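C2 toxin component I (Clostridium botulinum, PDB 2J3X) is the enzymatic component of the binary C2 toxin, an ADP-ribosyltransferase that, like its relatives among the binary toxins, probably modifies actin inside host cells. Local coordinates at residues Tyr101-Pro106 and Phe146-Leu151; Val162-Arg167 and Ile209-Ser214; Leu246-Gly251 and Glu280-Ala285; Asn261-Asn266 and Glu274-Ile279. The protein carries 2 engineered substitutions. One frame throughout, in Å; residues are numbered along the deposited sequence. Where two conformers were deposited one is given.

The four contacts fall into two pairs on opposite sides of the chain's centre, one in the N-terminal and one in the C-terminal ADP-ribosyltransferase-like half. Contacts 1 and 2, with centres about 9 Å apart, share one mixed sheet: strands 98-102 and 162-168 are neighbours in it, and Val102 N lies 2.8 Å from Val164 O, a probable hydrogen bond. Contacts 3 and 4, centres about 12 Å apart, both use helix 273-286, and Ala248 CB of contact 3 packs 4.0 Å from Lys278 O of contact 4. Between the pairs the centres are about 46 to 48 Å apart and the nearest atoms at least about 32 Å. A sulfate, most likely a crystallisation additive, is weakly bonded by Asn103 ND2 of contact 1.

Contact 1: Tyr101-Pro106 and Phe146-Leu151; sequences YVNFTP and FISLGL. With SO4 (sulfate ion), chain P.
The side chain of Asn103 reaches across to strand 147-150 just where its own backbone has left strand 98-102, and its OD1 accepts the backbone N-H of Ser148 at 2.9 Å. The bond is almost straight at the hydrogen (172°), although the donor stands well above the amide plane of the asparagine, 51° out of it. A first torsion of 58° sets CG between the backbone N and the carbonyl carbon, and from there OD1 meets Ser148 N. The backbone N of Asn103 adds a weak bond to Ser148 O, so one asparagine meets the N and the O of one serine. Its ND2 donates to a water that in turn donates to Phe146 O, and makes a weak bond to the sulfate, which Lys50 and Thr51 also hold; Lys50 bonds Ser148 OG as well.

Asn103 is the centre of an inverse gamma turn closed by Phe104 N to Val102 O, at 2.9 Å. The turn follows directly on strand 98-102, which pairs antiparallel with 147-150 inside the mixed sheet of the N-terminal ADP-ribosyltransferase-like half. Tyr101 and Gly150 form a hydrogen-bonded pair, with Tyr101 N to Gly150 O at 2.9 Å and Gly150 N to Tyr101 O at 2.8 Å; Val102 and Leu149 form the non-hydrogen-bonded pair beside it.

On the face that carries Val102 and Leu149, Val102 CG1 is the meeting point, 3.8 Å from Ile147 CD1 and 3.8 Å from Leu149 CD1. Ile147 CD1 also lies 3.9 Å from Phe104 CE1. The opposite face carries the Tyr101 ring, whose OH bonds Asp153.

Contact 2: Val162-Arg167 and Ile209-Ser214; sequences VIVKTR and ILIEGS
Ile163 and Lys165 carry the backbone pairing of these two parallel strands, each using both its N-H and its carbonyl. Ile163 N bonds Ile209 O at 2.9 Å and Ile163 O receives Ile211 N; Lys165 N donates to Ile211 O and Lys165 O receives Gly213 N. The last three of these bonds run nearly along the C=O axis. The pairing stays in register from Val162 with Ile209 to Lys165 with Glu212, inside the mixed sheet of the N-terminal ADP-ribosyltransferase-like half. A side-chain bond follows: Thr166 OG1, held anti to its own backbone N, donates to Gly213 O at 2.7 Å from 42° above the carbonyl plane.

The apolar contacts divide between the two faces. Leu210 CD1 lies 3.7 Å from Ile163 CG2, while on the other face Ile211 CD1 sits 4.1 Å from Val164 CG2 and 4.2 Å from Val162 CB.

Two opposite charges do not touch; water bridges them. Lys165, fully extended, and Glu212, bent at its second torsion, run side by side, with Lys165 NZ 4.9 Å from Glu212 OE2; one water joins these two atoms, and another links Glu212 OE1 with Lys165 O.

Strand 98-102 flanks 162-168 on the side away from 206-216, strand 191-203 flanks 206-216, and helix 126-136 lies against Ile209 and Ile211.

Contact 3: Leu246-Gly251 and Glu280-Ala285; sequences LGALEG and ELISSA
Ala248 CB meets Leu281 CB at 3.4 Å, closer than carbon atoms usually pack, and this pair of beta carbons marks where the two helices press hardest. Both side chains leave their backbones toward the opposing helix, so the approach is made by the first carbon of each. A first torsion of -73° sets Leu281 CG anti to its own carbonyl carbon, beside the backbone N. Leu281 CD1 is also near the alanine, 4.1 Å from Ala248 CB.

Ile282 uses both of its branches. CG1, also anti to the carbonyl carbon, comes up against the alanine, 3.7 Å from Ala248 O and 4.0 Å from Ala248 CB, a contact of methylene carbon with carbonyl oxygen and methyl group and without a hydrogen bond. Ile282 CG2, anti to the backbone N, lies 4.3 Å from Leu249 CD1.

This is a helix-helix packing of the C-terminal ADP-ribosyltransferase-like half, in which segments 246-251 and 280-285, of helices 243-254 and 273-286, cross almost at a right angle, -103° as a signed crossing angle, with their axes 8.2 Å apart at the closest approach. The crossing leaves a short interface centred on Ala248, Leu249 and Ile282, and Ala248, with only a methyl side chain, sits where the axes come close.

Leu249 keeps CG anti to its backbone N, and a second torsion of 52° places its methyls. Of these, Leu249 CD2 is 4.4 Å from Ala285 CB. Around this group Phe346 and Tyr252 pack on Ile282, and Gln245 touches Ala285 while its side-chain amide bonds Ser284 OG.

Contact 4: Asn261-Asn266 and Glu274-Ile279; sequences NSYLRN and ELNKKI
Tyr263, which has the most surface buried by this contact, lays its ring against helix 273-286, where Leu275 takes one face and Asn276 and Ile279 the edge. Its side chain leaves toward the other helix, CG anti to the backbone N (chi1 -177°). Leu275 and the tyrosine slide past each other in opposite directions: Leu275 CD1 lies 3.8 Å from Tyr263 CG and 4.2 Å from the ring centroid, a CH-pi contact over the face, while Leu275 CB rests over the same ring nearer its rim.

The hydroxyl makes the polar half of the contact. Tyr263 OH donates to Asn276 OD1 over a short 2.5 Å, the oxygen lying at the ring edge near its plane, with ring and amide planes 48° apart. The same OH also receives the backbone N of Asn272, and Asn276 OD1 receives Arg268 as well, so each oxygen is gripped twice.

The segments belong to consecutive helices, 257-265 and 273-286, joined by a short loop. Their parts 261-265 and 274-279 are set nearly perpendicular, with directions 98° apart and axes 11.0 Å apart at the closest approach. Asn272 and Arg268 come from that loop, and Tyr263 OH, near the end of the first helix, thus bonds both the loop and the second helix.

Ile279 has the next largest share. Its CD1 sits at the ring edge, 3.6 Å from Tyr263 CD2, and also meets Leu264 tip to tip, 3.9 Å from Leu264 CG and about equally far from both leucine methyls. Ile260, one turn back on the first helix, touches both Leu275 and Ile279.

Contact 1: Tyr101-Pro106 and Phe146-Leu151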
loop_
_atom_site.group_PDB
_atom_site.type_symbol
_atom_site.label_atom_id
_atom_site.label_comp_id
_atom_site.label_asym_id
_atom_site.label_seq_id
_atom_site.Cartn_x
_atom_site.Cartn_y
_atom_site.Cartn_z
ATOM N N TYR A 101 14.962 12.442 -5.576
ATOM C CA TYR A 101 15.125 11.220 -4.793
ATOM C C TYR A 101 13.883 11.047 -3.948
ATOM O O TYR A 101 13.542 11.949 -3.137
ATOM C CB TYR A 101 16.303 11.364 -3.867
ATOM C CG TYR A 101 17.607 11.602 -4.564
ATOM C CD1 TYR A 101 18.089 10.682 -5.506
ATOM C CD2 TYR A 101 18.363 12.769 -4.293
ATOM C CE1 TYR A 101 19.357 10.893 -6.134
ATOM C CE2 TYR A 101 19.621 12.997 -4.955
ATOM C CZ TYR A 101 20.090 12.065 -5.856
ATOM O OH TYR A 101 21.309 12.241 -6.516
ATOM N N VAL A 102 13.198 9.920 -4.103
ATOM C CA VAL A 102 11.997 9.722 -3.288
ATOM C C VAL A 102 12.301 9.123 -1.913
ATOM O O VAL A 102 13.269 8.396 -1.736
ATOM C CB VAL A 102 10.902 8.885 -4.033
ATOM C CG1 VAL A 102 10.213 9.737 -5.103
ATOM C CG2 VAL A 102 11.480 7.645 -4.713
ATOM N N ASN A 103 11.475 9.445 -0.927
ATOM C CA ASN A 103 11.768 9.002 0.444
ATOM C C ASN A 103 11.327 7.545 0.690
ATOM O O ASN A 103 10.269 7.318 1.318
ATOM C CB ASN A 103 11.213 9.988 1.458
ATOM C CG ASN A 103 9.699 10.222 1.349
ATOM O OD1 ASN A 103 9.055 10.158 0.267
ATOM N ND2 ASN A 103 9.123 10.574 2.490
ATOM N N PHE A 104 12.075 6.572 0.142
ATOM C CA PHE A 104 11.882 5.125 0.494
ATOM C C PHE A 104 13.110 4.644 1.220
ATOM O O PHE A 104 14.233 4.805 0.684
ATOM C CB PHE A 104 11.672 4.205 -0.708
ATOM C CG PHE A 104 10.303 4.228 -1.248
ATOM C CD1 PHE A 104 9.895 5.250 -2.138
ATOM C CD2 PHE A 104 9.433 3.186 -0.965
ATOM C CE1 PHE A 104 8.607 5.254 -2.657
ATOM C CE2 PHE A 104 8.136 3.214 -1.434
ATOM C CZ PHE A 104 7.717 4.228 -2.288
ATOM N N THR A 105 12.923 4.034 2.396
ATOM C CA THR A 105 14.004 3.311 3.089
ATOM C C THR A 105 14.052 1.863 2.659
ATOM O O THR A 105 13.086 1.377 2.020
ATOM C CB THR A 105 13.759 3.319 4.628
ATOM O OG1 THR A 105 12.526 2.660 4.870
ATOM C CG2 THR A 105 13.654 4.758 5.129
ATOM N N PRO A 106 15.145 1.127 2.993
ATOM C CA PRO A 106 15.116 -0.319 2.681
ATOM C C PRO A 106 13.874 -1.026 3.227
ATOM O O PRO A 106 13.288 -1.812 2.493
ATOM C CB PRO A 106 16.397 -0.859 3.330
ATOM C CG PRO A 106 17.358 0.369 3.312
ATOM C CD PRO A 106 16.451 1.565 3.553
ATOM N N PHE A 146 1.811 11.056 1.725
ATOM C CA PHE A 146 2.407 11.952 0.725
ATOM C C PHE A 146 3.834 11.474 0.501
ATOM O O PHE A 146 4.478 10.964 1.443
ATOM C CB PHE A 146 2.455 13.356 1.292
ATOM C CG PHE A 146 1.103 13.855 1.680
ATOM C CD1 PHE A 146 0.148 14.183 0.686
ATOM C CD2 PHE A 146 0.758 13.917 3.031
ATOM C CE1 PHE A 146 -1.150 14.655 1.044
ATOM C CE2 PHE A 146 -0.529 14.389 3.409
ATOM C CZ PHE A 146 -1.470 14.758 2.434
ATOM N N ILE A 147 4.325 11.668 -0.710
ATOM C CA ILE A 147 5.680 11.278 -1.065
ATOM C C ILE A 147 6.499 12.558 -1.253
ATOM O O ILE A 147 5.957 13.602 -1.686
ATOM C CB ILE A 147 5.641 10.334 -2.301
ATOM C CG1 ILE A 147 6.958 9.610 -2.534
ATOM C CG2 ILE A 147 5.160 11.084 -3.545
ATOM C CD1 ILE A 147 6.887 8.615 -3.728
ATOM N N SER A 148 7.761 12.531 -0.820
ATOM C CA SER A 148 8.629 13.712 -0.917
ATOM C C SER A 148 9.670 13.427 -1.973
ATOM O O SER A 148 10.149 12.304 -2.060
ATOM C CB SER A 148 9.332 13.955 0.404
ATOM O OG SER A 148 8.397 14.307 1.433
ATOM N N LEU A 149 10.012 14.416 -2.794
ATOM C CA LEU A 149 11.054 14.235 -3.807
ATOM C C LEU A 149 12.188 15.206 -3.486
ATOM O O LEU A 149 12.023 16.426 -3.722
ATOM C CB LEU A 149 10.502 14.536 -5.194
ATOM C CG LEU A 149 11.517 14.262 -6.319
ATOM C CD1 LEU A 149 11.586 12.786 -6.815
ATOM C CD2 LEU A 149 11.220 15.182 -7.554
ATOM N N GLY A 150 13.276 14.709 -2.899
ATOM C CA GLY A 150 14.435 15.573 -2.537
ATOM C C GLY A 150 15.139 16.005 -3.818
ATOM O O GLY A 150 15.322 15.205 -4.719
ATOM N N LEU A 151 15.498 17.290 -3.908
ATOM C CA LEU A 151 15.950 17.812 -5.188
ATOM C C LEU A 151 17.446 17.797 -5.382
ATOM O O LEU A 151 17.912 17.973 -6.514
ATOM C CB LEU A 151 15.438 19.251 -5.426
ATOM C CG LEU A 151 13.906 19.266 -5.527
ATOM C CD1 LEU A 151 13.425 20.706 -5.734
ATOM C CD2 LEU A 151 13.393 18.356 -6.623
HETATM S S SO4 P . 8.459 11.411 6.955
HETATM O O1 SO4 P . 8.642 12.862 6.835
HETATM O O2 SO4 P . 7.038 11.026 6.993
HETATM O O3 SO4 P . 9.073 10.725 5.813
HETATM O O4 SO4 P . 9.022 11.008 8.250
HETATM O O HOH W 1 6.660 12.223 2.501
#

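Contact 2: Val162-Arg167 and Ile209-Ser214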
loop_
_atom_site.group_PDB
_atom_site.type_symbol
_atom_site.label_atom_id
_atom_site.label_comp_id
_atom_site.label_asym_id
_atom_site.label_seq_id
_atom_site.Cartn_x
_atom_site.Cartn_y
_atom_site.Cartn_z
ATOM N N VAL A 162 20.388 2.850 0.693
ATOM C CA VAL A 162 19.779 2.891 -0.659
ATOM C C VAL A 162 19.318 4.297 -0.986
ATOM O O VAL A 162 18.936 5.087 -0.085
ATOM C CB VAL A 162 18.583 1.898 -0.809
ATOM C CG1 VAL A 162 19.065 0.497 -0.383
ATOM C CG2 VAL A 162 17.373 2.396 -0.013
ATOM N N ILE A 163 19.329 4.608 -2.277
ATOM C CA ILE A 163 18.870 5.924 -2.787
ATOM C C ILE A 163 17.922 5.550 -3.913
ATOM O O ILE A 163 18.272 4.752 -4.748
ATOM C CB ILE A 163 20.044 6.784 -3.326
ATOM C CG1 ILE A 163 21.002 7.220 -2.199
ATOM C CG2 ILE A 163 19.535 8.074 -3.976
ATOM C CD1 ILE A 163 22.333 7.625 -2.776
ATOM N N VAL A 164 16.702 6.108 -3.923
ATOM C CA VAL A 164 15.781 5.852 -4.978
ATOM C C VAL A 164 15.541 7.105 -5.783
ATOM O O VAL A 164 15.011 8.063 -5.252
ATOM C CB VAL A 164 14.419 5.341 -4.366
ATOM C CG1 VAL A 164 13.424 4.959 -5.477
ATOM C CG2 VAL A 164 14.704 4.108 -3.451
ATOM N N LYS A 165 15.966 7.083 -7.040
ATOM C CA LYS A 165 15.888 8.270 -7.947
ATOM C C LYS A 165 14.752 8.012 -8.946
ATOM O O LYS A 165 14.593 6.878 -9.420
ATOM C CB LYS A 165 17.214 8.404 -8.707
ATOM C CG LYS A 165 17.334 9.657 -9.549
ATOM C CD LYS A 165 18.746 9.747 -10.168
ATOM C CE LYS A 165 18.872 10.956 -11.000
ATOM N NZ LYS A 165 20.308 10.915 -11.518
ATOM N N THR A 166 13.932 9.020 -9.197
ATOM C CA THR A 166 12.817 8.874 -10.097
ATOM C C THR A 166 12.594 10.181 -10.852
ATOM O O THR A 166 13.225 11.179 -10.572
ATOM C CB THR A 166 11.515 8.437 -9.359
ATOM O OG1 THR A 166 10.542 8.023 -10.332
ATOM C CG2 THR A 166 10.939 9.577 -8.530
ATOM N N ARG A 167 11.700 10.143 -11.815
ATOM C CA ARG A 167 11.262 11.327 -12.581
ATOM C C ARG A 167 9.753 11.478 -12.400
ATOM O O ARG A 167 8.986 10.543 -12.696
ATOM C CB ARG A 167 11.616 11.060 -14.041
ATOM C CG ARG A 167 11.141 12.101 -15.065
ATOM C CD ARG A 167 11.802 11.757 -16.385
ATOM N NE ARG A 167 11.744 12.898 -17.298
ATOM C CZ ARG A 167 12.771 13.473 -17.930
ATOM N NH1 ARG A 167 14.034 13.035 -17.804
ATOM N NH2 ARG A 167 12.516 14.508 -18.713
ATOM N N ILE A 209 23.332 1.556 -2.676
ATOM C CA ILE A 209 22.670 1.021 -3.860
ATOM C C ILE A 209 21.767 2.153 -4.407
ATOM O O ILE A 209 20.857 2.637 -3.714
ATOM C CB ILE A 209 21.835 -0.229 -3.546
ATOM C CG1 ILE A 209 22.786 -1.404 -3.188
ATOM C CG2 ILE A 209 20.985 -0.651 -4.808
ATOM C CD1 ILE A 209 22.043 -2.711 -2.779
ATOM N N LEU A 210 22.042 2.571 -5.655
ATOM C CA LEU A 210 21.259 3.622 -6.328
ATOM C C LEU A 210 20.259 2.882 -7.195
ATOM O O LEU A 210 20.617 2.120 -8.101
ATOM C CB LEU A 210 22.177 4.496 -7.191
ATOM C CG LEU A 210 21.479 5.562 -8.050
ATOM C CD1 LEU A 210 20.756 6.628 -7.156
ATOM C CD2 LEU A 210 22.589 6.196 -8.961
ATOM N N ILE A 211 18.995 3.137 -6.906
ATOM C CA ILE A 211 17.893 2.482 -7.590
ATOM C C ILE A 211 17.219 3.507 -8.458
ATOM O O ILE A 211 16.845 4.594 -7.971
ATOM C CB ILE A 211 16.870 1.927 -6.570
ATOM C CG1 ILE A 211 17.527 0.878 -5.664
ATOM C CG2 ILE A 211 15.565 1.430 -7.312
ATOM C CD1 ILE A 211 16.757 0.661 -4.355
ATOM N N GLU A 212 17.060 3.186 -9.740
ATOM C CA GLU A 212 16.203 4.003 -10.621
ATOM C C GLU A 212 14.805 3.392 -10.579
ATOM O O GLU A 212 14.613 2.217 -10.909
ATOM C CB GLU A 212 16.687 3.932 -12.074
ATOM C CG GLU A 212 18.123 4.354 -12.292
ATOM C CD GLU A 212 18.411 5.814 -11.904
ATOM O OE1 GLU A 212 17.476 6.667 -11.948
ATOM O OE2 GLU A 212 19.601 6.088 -11.575
ATOM N N GLY A 213 13.837 4.186 -10.151
ATOM C CA GLY A 213 12.440 3.688 -10.066
ATOM C C GLY A 213 11.482 4.476 -10.907
ATOM O O GLY A 213 11.688 5.688 -11.133
ATOM N N SER A 214 10.405 3.825 -11.340
ATOM C CA SER A 214 9.348 4.541 -12.068
ATOM C C SER A 214 8.250 4.842 -11.109
ATOM O O SER A 214 7.847 3.977 -10.351
ATOM C CB SER A 214 8.683 3.682 -13.192
ATOM O OG SER A 214 9.651 3.344 -14.131
HETATM O O HOH W 2 14.979 7.154 -12.534
HETATM O O HOH W 3 20.847 8.511 -12.758
HETATM O O HOH W 4 11.954 7.500 -13.346
#

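Contact 3: Leu246-Gly251 and Glu280-Ala285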
loop_
_atom_site.group_PDB
_atom_site.type_symbol
_atom_site.label_atom_id
_atom_site.label_comp_id
_atom_site.label_asym_id
_atom_site.label_seq_id
_atom_site.Cartn_x
_atom_site.Cartn_y
_atom_site.Cartn_z
ATOM N N LEU A 246 -24.599 -20.405 -11.727
ATOM C CA LEU A 246 -25.312 -19.476 -10.850
ATOM C C LEU A 246 -25.814 -20.136 -9.569
ATOM O O LEU A 246 -25.583 -19.607 -8.476
ATOM C CB LEU A 246 -26.466 -18.806 -11.613
ATOM C CG LEU A 246 -27.223 -17.749 -10.787
ATOM C CD1 LEU A 246 -26.349 -16.547 -10.293
ATOM C CD2 LEU A 246 -28.512 -17.299 -11.532
ATOM N N GLY A 247 -26.468 -21.298 -9.690
ATOM C CA GLY A 247 -27.007 -21.971 -8.498
ATOM C C GLY A 247 -25.916 -22.374 -7.543
ATOM O O GLY A 247 -26.041 -22.211 -6.345
ATOM N N ALA A 248 -24.818 -22.878 -8.084
ATOM C CA ALA A 248 -23.698 -23.302 -7.241
ATOM C C ALA A 248 -23.059 -22.109 -6.535
ATOM O O ALA A 248 -22.823 -22.143 -5.312
ATOM C CB ALA A 248 -22.668 -24.101 -8.080
ATOM N N LEU A 249 -22.840 -21.012 -7.273
ATOM C CA LEU A 249 -22.313 -19.799 -6.642
ATOM C C LEU A 249 -23.261 -19.196 -5.577
ATOM O O LEU A 249 -22.838 -18.841 -4.484
ATOM C CB LEU A 249 -21.926 -18.792 -7.751
ATOM C CG LEU A 249 -21.275 -17.519 -7.252
ATOM C CD1 LEU A 249 -20.050 -17.736 -6.301
ATOM C CD2 LEU A 249 -20.828 -16.693 -8.553
ATOM N N GLU A 250 -24.562 -19.132 -5.874
ATOM C CA GLU A 250 -25.588 -18.730 -4.910
ATOM C C GLU A 250 -25.503 -19.560 -3.636
ATOM O O GLU A 250 -25.563 -19.022 -2.538
ATOM C CB GLU A 250 -26.983 -18.945 -5.499
ATOM C CG GLU A 250 -27.335 -17.976 -6.639
ATOM C CD GLU A 250 -27.591 -16.559 -6.165
ATOM O OE1 GLU A 250 -27.601 -16.294 -4.935
ATOM O OE2 GLU A 250 -27.825 -15.702 -7.039
ATOM N N GLY A 251 -25.360 -20.868 -3.830
ATOM C CA GLY A 251 -25.336 -21.803 -2.689
ATOM C C GLY A 251 -24.149 -21.480 -1.810
ATOM O O GLY A 251 -24.258 -21.444 -0.585
ATOM N N GLU A 280 -16.656 -27.804 -8.347
ATOM C CA GLU A 280 -16.268 -27.705 -9.764
ATOM C C GLU A 280 -17.052 -26.565 -10.421
ATOM O O GLU A 280 -16.500 -25.780 -11.188
ATOM C CB GLU A 280 -16.545 -29.034 -10.481
ATOM C CG GLU A 280 -15.927 -29.177 -11.858
ATOM C CD GLU A 280 -16.295 -30.488 -12.555
ATOM O OE1 GLU A 280 -16.788 -31.432 -11.877
ATOM O OE2 GLU A 280 -16.083 -30.574 -13.787
ATOM N N LEU A 281 -18.343 -26.479 -10.115
ATOM C CA LEU A 281 -19.197 -25.416 -10.679
ATOM C C LEU A 281 -18.807 -24.019 -10.164
ATOM O O LEU A 281 -18.905 -23.049 -10.916
ATOM C CB LEU A 281 -20.698 -25.696 -10.406
ATOM C CG LEU A 281 -21.302 -26.842 -11.241
ATOM C CD1 LEU A 281 -22.680 -27.276 -10.673
ATOM C CD2 LEU A 281 -21.419 -26.409 -12.653
ATOM N N ILE A 282 -18.426 -23.894 -8.890
ATOM C CA ILE A 282 -18.073 -22.580 -8.366
ATOM C C ILE A 282 -16.769 -22.124 -9.027
ATOM O O ILE A 282 -16.658 -20.953 -9.429
ATOM C CB ILE A 282 -17.960 -22.591 -6.859
ATOM C CG1 ILE A 282 -19.327 -22.939 -6.253
ATOM C CG2 ILE A 282 -17.496 -21.240 -6.298
ATOM C CD1 ILE A 282 -19.200 -23.497 -4.813
ATOM N N SER A 283 -15.798 -23.039 -9.141
ATOM C CA SER A 283 -14.523 -22.678 -9.787
ATOM C C SER A 283 -14.766 -22.331 -11.239
ATOM O O SER A 283 -14.200 -21.357 -11.727
ATOM C CB SER A 283 -13.485 -23.814 -9.688
ATOM O OG SER A 283 -12.938 -23.904 -8.366
ATOM N N SER A 284 -15.642 -23.098 -11.913
ATOM C CA SER A 284 -16.035 -22.859 -13.297
ATOM C C SER A 284 -16.646 -21.426 -13.410
ATOM O O SER A 284 -16.234 -20.608 -14.256
ATOM C CB SER A 284 -17.110 -23.929 -13.686
ATOM O OG SER A 284 -17.435 -23.836 -15.036
ATOM N N ALA A 285 -17.583 -21.107 -12.512
ATOM C CA ALA A 285 -18.220 -19.772 -12.521
ATOM C C ALA A 285 -17.197 -18.684 -12.346
ATOM O O ALA A 285 -17.260 -17.627 -13.023
ATOM C CB ALA A 285 -19.260 -19.654 -11.409
#

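Contact 4: Asn261-Asn266 and Glu274-Ile279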
loop_
_atom_site.group_PDB
_atom_site.type_symbol
_atom_site.label_atom_id
_atom_site.label_comp_id
_atom_site.label_asym_id
_atom_site.label_seq_id
_atom_site.Cartn_x
_atom_site.Cartn_y
_atom_site.Cartn_z
ATOM N N ASN A 261 -16.083 -24.903 2.640
ATOM C CA ASN A 261 -14.830 -24.395 3.237
ATOM C C ASN A 261 -14.191 -25.521 4.084
ATOM O O ASN A 261 -13.003 -25.809 3.933
ATOM C CB ASN A 261 -15.105 -23.175 4.151
ATOM C CG ASN A 261 -15.388 -21.891 3.370
ATOM O OD1 ASN A 261 -15.150 -21.822 2.155
ATOM N ND2 ASN A 261 -15.901 -20.864 4.078
ATOM N N SER A 262 -15.000 -26.165 4.937
ATOM C CA SER A 262 -14.457 -27.248 5.824
ATOM C C SER A 262 -13.886 -28.391 5.016
ATOM O O SER A 262 -12.758 -28.839 5.272
ATOM C CB SER A 262 -15.486 -27.749 6.825
ATOM O OG SER A 262 -15.788 -26.688 7.721
ATOM N N TYR A 263 -14.646 -28.834 4.021
ATOM C CA TYR A 263 -14.257 -29.902 3.139
ATOM C C TYR A 263 -12.934 -29.603 2.477
ATOM O O TYR A 263 -11.987 -30.398 2.536
ATOM C CB TYR A 263 -15.355 -30.122 2.095
ATOM C CG TYR A 263 -15.167 -31.249 1.100
ATOM C CD1 TYR A 263 -15.239 -32.606 1.512
ATOM C CD2 TYR A 263 -14.973 -30.980 -0.262
ATOM C CE1 TYR A 263 -15.084 -33.633 0.603
ATOM C CE2 TYR A 263 -14.842 -32.019 -1.196
ATOM C CZ TYR A 263 -14.902 -33.362 -0.736
ATOM O OH TYR A 263 -14.788 -34.400 -1.634
ATOM N N LEU A 264 -12.848 -28.428 1.865
ATOM C CA LEU A 264 -11.611 -28.030 1.195
ATOM C C LEU A 264 -10.441 -27.871 2.168
ATOM O O LEU A 264 -9.330 -28.279 1.851
ATOM C CB LEU A 264 -11.829 -26.759 0.324
ATOM C CG LEU A 264 -12.563 -27.093 -0.993
ATOM C CD1 LEU A 264 -13.024 -25.751 -1.679
ATOM C CD2 LEU A 264 -11.760 -27.967 -2.004
ATOM N N ARG A 265 -10.698 -27.299 3.335
ATOM C CA ARG A 265 -9.641 -27.095 4.328
ATOM C C ARG A 265 -9.162 -28.430 4.910
ATOM O O ARG A 265 -8.053 -28.522 5.458
ATOM C CB ARG A 265 -10.130 -26.147 5.423
ATOM C CG ARG A 265 -10.091 -24.672 4.970
ATOM C CD ARG A 265 -11.030 -23.797 5.799
ATOM N NE ARG A 265 -11.246 -22.458 5.215
ATOM C CZ ARG A 265 -12.064 -21.542 5.723
ATOM N NH1 ARG A 265 -12.748 -21.803 6.837
ATOM N NH2 ARG A 265 -12.209 -20.352 5.128
ATOM N N ASN A 266 -10.003 -29.458 4.778
ATOM C CA ASN A 266 -9.655 -30.804 5.241
ATOM C C ASN A 266 -9.208 -31.713 4.096
ATOM O O ASN A 266 -9.368 -32.924 4.186
ATOM C CB ASN A 266 -10.837 -31.466 5.980
ATOM C CG ASN A 266 -11.247 -30.726 7.256
ATOM O OD1 ASN A 266 -10.412 -30.284 8.057
ATOM N ND2 ASN A 266 -12.554 -30.623 7.465
ATOM N N GLU A 274 -21.155 -34.857 -3.833
ATOM C CA GLU A 274 -22.079 -33.745 -3.988
ATOM C C GLU A 274 -21.297 -32.433 -3.888
ATOM O O GLU A 274 -21.483 -31.513 -4.702
ATOM C CB GLU A 274 -23.186 -33.802 -2.943
ATOM C CG GLU A 274 -24.418 -33.023 -3.351
ATOM C CD GLU A 274 -25.513 -32.992 -2.289
ATOM O OE1 GLU A 274 -25.985 -34.079 -1.856
ATOM O OE2 GLU A 274 -25.930 -31.865 -1.921
ATOM N N LEU A 275 -20.411 -32.364 -2.900
ATOM C CA LEU A 275 -19.553 -31.186 -2.717
ATOM C C LEU A 275 -18.546 -31.048 -3.828
ATOM O O LEU A 275 -18.295 -29.932 -4.330
ATOM C CB LEU A 275 -18.848 -31.210 -1.359
ATOM C CG LEU A 275 -19.778 -31.061 -0.169
ATOM C CD1 LEU A 275 -18.961 -31.077 1.121
ATOM C CD2 LEU A 275 -20.613 -29.793 -0.286
ATOM N N ASN A 276 -17.952 -32.160 -4.233
ATOM C CA ASN A 276 -17.097 -32.116 -5.398
ATOM C C ASN A 276 -17.765 -31.463 -6.598
ATOM O O ASN A 276 -17.108 -30.690 -7.293
ATOM C CB ASN A 276 -16.607 -33.494 -5.833
ATOM C CG ASN A 276 -15.638 -34.113 -4.849
ATOM O OD1 ASN A 276 -15.081 -33.437 -3.969
ATOM N ND2 ASN A 276 -15.478 -35.438 -4.958
ATOM N N LYS A 277 -19.033 -31.798 -6.861
ATOM C CA LYS A 277 -19.736 -31.228 -8.008
ATOM C C LYS A 277 -19.966 -29.727 -7.824
ATOM O O LYS A 277 -19.776 -28.952 -8.746
ATOM C CB LYS A 277 -21.075 -31.945 -8.230
ATOM C CG LYS A 277 -20.914 -33.396 -8.707
ATOM C CD LYS A 277 -22.160 -34.249 -8.387
ATOM C CE LYS A 277 -22.064 -35.618 -9.050
ATOM N NZ LYS A 277 -22.324 -35.529 -10.510
ATOM N N LYS A 278 -20.427 -29.332 -6.648
ATOM C CA LYS A 278 -20.647 -27.920 -6.400
ATOM C C LYS A 278 -19.327 -27.145 -6.544
ATOM O O LYS A 278 -19.301 -26.028 -7.073
ATOM C CB LYS A 278 -21.202 -27.713 -5.016
ATOM C CG LYS A 278 -22.619 -28.233 -4.866
ATOM C CD LYS A 278 -23.108 -28.012 -3.469
ATOM C CE LYS A 278 -24.580 -28.454 -3.418
ATOM N NZ LYS A 278 -25.128 -28.445 -2.045
ATOM N N ILE A 279 -18.245 -27.713 -6.021
ATOM C CA ILE A 279 -16.971 -26.989 -6.050
ATOM C C ILE A 279 -16.481 -26.798 -7.492
ATOM O O ILE A 279 -15.990 -25.723 -7.820
ATOM C CB ILE A 279 -15.949 -27.689 -5.169
ATOM C CG1 ILE A 279 -16.342 -27.470 -3.718
ATOM C CG2 ILE A 279 -14.465 -27.231 -5.448
ATOM C CD1 ILE A 279 -15.693 -28.540 -2.771
#